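Long-range contact in uncharacterized protein PA2218 (PDB 2HDW), which is uncharacterized but adopts an alpha/beta hydrolase fold and is probably a hydrolase: residues Glu303-Pro308 and Ala331-Leu336. Residues are numbered along the deposited sequence; the frame is centred on the assembly and turned at random.
Sequences EISPRP and AEPKEL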
loop_
_atom_site.group_PDB
_atom_site.type_symbol
_atom_site.label_atom_id
_atom_site.label_comp_id
_atom_site.label_asym_id
_atom_site.label_seq_id
_atom_site.Cartn_x
_atom_site.Cartn_y
_atom_site.Cartn_z
ATOM N N GLU A 303 -9.177 3.796 17.798
ATOM C CA GLU A 303 -10.336 4.587 17.414
ATOM C C GLU A 303 -10.956 4.148 16.098
ATOM O O GLU A 303 -11.815 4.834 15.542
ATOM C CB GLU A 303 -9.983 6.078 17.408
ATOM C CG GLU A 303 -9.822 6.603 18.834
ATOM C CD GLU A 303 -9.413 8.055 18.908
ATOM O OE1 GLU A 303 -9.830 8.845 18.038
ATOM O OE2 GLU A 303 -8.681 8.407 19.854
ATOM N N ILE A 304 -10.505 3.001 15.604
ATOM C CA ILE A 304 -11.087 2.422 14.407
ATOM C C ILE A 304 -12.372 1.793 14.946
ATOM O O ILE A 304 -13.430 1.855 14.313
ATOM C CB ILE A 304 -10.161 1.340 13.784
ATOM C CG1 ILE A 304 -9.011 2.026 13.033
ATOM C CG2 ILE A 304 -10.953 0.444 12.830
ATOM C CD1 ILE A 304 -7.914 1.078 12.562
ATOM N N SER A 305 -12.282 1.200 16.135
ATOM C CA SER A 305 -13.459 0.590 16.763
ATOM C C SER A 305 -14.492 1.708 16.936
ATOM O O SER A 305 -14.120 2.865 17.141
ATOM C CB SER A 305 -13.086 0.007 18.128
ATOM O OG SER A 305 -14.228 -0.494 18.811
ATOM N N PRO A 306 -15.799 1.382 16.897
ATOM C CA PRO A 306 -16.465 0.086 16.714
ATOM C C PRO A 306 -16.326 -0.575 15.341
ATOM O O PRO A 306 -16.814 -1.690 15.150
ATOM C CB PRO A 306 -17.936 0.394 17.030
ATOM C CG PRO A 306 -17.878 1.640 17.845
ATOM C CD PRO A 306 -16.793 2.429 17.175
ATOM N N ARG A 307 -15.700 0.101 14.382
ATOM C CA ARG A 307 -15.519 -0.485 13.046
ATOM C C ARG A 307 -14.543 -1.661 13.148
ATOM O O ARG A 307 -13.604 -1.619 13.936
ATOM C CB ARG A 307 -14.995 0.569 12.068
ATOM C CG ARG A 307 -16.011 1.661 11.754
ATOM C CD ARG A 307 -15.348 2.860 11.095
ATOM N NE ARG A 307 -14.401 3.518 11.998
ATOM C CZ ARG A 307 -13.482 4.398 11.606
ATOM N NH1 ARG A 307 -13.379 4.725 10.324
ATOM N NH2 ARG A 307 -12.663 4.950 12.494
ATOM N N PRO A 308 -14.746 -2.715 12.334
ATOM C CA PRO A 308 -13.928 -3.930 12.307
ATOM C C PRO A 308 -12.607 -3.911 11.539
ATOM O O PRO A 308 -12.479 -3.263 10.498
ATOM C CB PRO A 308 -14.888 -4.953 11.726
ATOM C CG PRO A 308 -15.553 -4.143 10.650
ATOM C CD PRO A 308 -15.843 -2.813 11.353
ATOM N N ALA A 331 -8.323 -2.460 19.045
ATOM C CA ALA A 331 -9.433 -2.777 19.937
ATOM C C ALA A 331 -10.461 -3.594 19.164
ATOM O O ALA A 331 -10.474 -3.567 17.936
ATOM C CB ALA A 331 -10.073 -1.488 20.448
ATOM N N GLU A 332 -11.315 -4.328 19.873
ATOM C CA GLU A 332 -12.346 -5.121 19.207
ATOM C C GLU A 332 -13.331 -4.139 18.574
ATOM O O GLU A 332 -13.524 -3.039 19.079
ATOM C CB GLU A 332 -13.079 -6.018 20.212
ATOM C CG GLU A 332 -12.214 -7.111 20.843
ATOM C CD GLU A 332 -11.833 -8.219 19.870
ATOM O OE1 GLU A 332 -11.011 -9.083 20.250
ATOM O OE2 GLU A 332 -12.352 -8.237 18.734
ATOM N N PRO A 333 -13.961 -4.521 17.454
ATOM C CA PRO A 333 -13.801 -5.804 16.760
ATOM C C PRO A 333 -12.515 -5.910 15.944
ATOM O O PRO A 333 -12.226 -5.059 15.098
ATOM C CB PRO A 333 -15.049 -5.875 15.889
ATOM C CG PRO A 333 -15.279 -4.436 15.534
ATOM C CD PRO A 333 -15.018 -3.706 16.828
ATOM N N LYS A 334 -11.748 -6.965 16.203
ATOM C CA LYS A 334 -10.496 -7.194 15.489
ATOM C C LYS A 334 -10.221 -8.684 15.328
ATOM O O LYS A 334 -10.669 -9.501 16.132
ATOM C CB LYS A 334 -9.326 -6.546 16.235
ATOM C CG LYS A 334 -9.101 -7.081 17.654
ATOM C CD LYS A 334 -7.898 -6.413 18.324
ATOM C CE LYS A 334 -7.686 -6.927 19.745
ATOM N NZ LYS A 334 -6.503 -6.309 20.429
ATOM N N GLU A 335 -9.496 -9.036 14.273
ATOM C CA GLU A 335 -9.137 -10.426 14.052
ATOM C C GLU A 335 -7.799 -10.543 13.354
ATOM O O GLU A 335 -7.528 -9.837 12.384
ATOM C CB GLU A 335 -10.177 -11.162 13.198
ATOM C CG GLU A 335 -9.806 -12.637 13.008
ATOM C CD GLU A 335 -10.660 -13.356 11.983
ATOM O OE1 GLU A 335 -11.867 -13.049 11.885
ATOM O OE2 GLU A 335 -10.126 -14.241 11.281
ATOM N N LEU A 336 -6.962 -11.434 13.867
ATOM C CA LEU A 336 -5.669 -11.700 13.260
ATOM C C LEU A 336 -5.808 -13.070 12.604
ATOM O O LEU A 336 -5.962 -14.081 13.282
ATOM C CB LEU A 336 -4.559 -11.719 14.314
ATOM C CG LEU A 336 -3.204 -12.241 13.820
ATOM C CD1 LEU A 336 -2.822 -11.575 12.499
ATOM C CD2 LEU A 336 -2.144 -11.981 14.892
HETATM O O HOH W 1 -11.488 -1.963 15.718
#
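S305 reaches across to the turn that leads into strand 334-339 and makes the one direct hydrogen bond between 303-308 and 331-336. Its OG, anti to the backbone N (chi1 175°), donates to E332 O at 2.7 Å, lying in the plane of that carbonyl with a C=O...OG angle of 149°. Behind the hydroxyl, S305 CB meets A331 CB at 4.1 Å, a light methyl-to-methylene touch. The S305-P306 peptide is cis, and so is E332-P333 in the other segment. P306 offers its carbonyl rather than its ring: P306 O lies 3.2 Å from P333 CG and equally near CD. R307 swings its side chain back along its own segment: NE donates to I304 O at 3.0 Å, an oxygen that also accepts from R307 N, and NH2 donates to E303 O, which lies at the guanidinium edge, in its plane. Outside the segment, NH1 bonds V195 O, beyond helix 180-191. The R307 carbonyl is turned to the other segment through a water, hydrogen-bonded to R307 O at 2.8 Å and to A331 O at 2.9 Å. P308 ends the walk beside P333, with P308 CB 3.9 Å from P333 CG and a CA-H...O contact from P308 CA to P333 O. The two segments lead into the parallel neighbours 309-314 and 334-339, the latter an outermost strand; the P333-I309 backbone bond begins that pairing. The chemistry implies a small, largely polar surface contact: the S305 hydroxyl and a bridging water link backbone carbonyls, while P333 ring carbons pack on P306 O and P308.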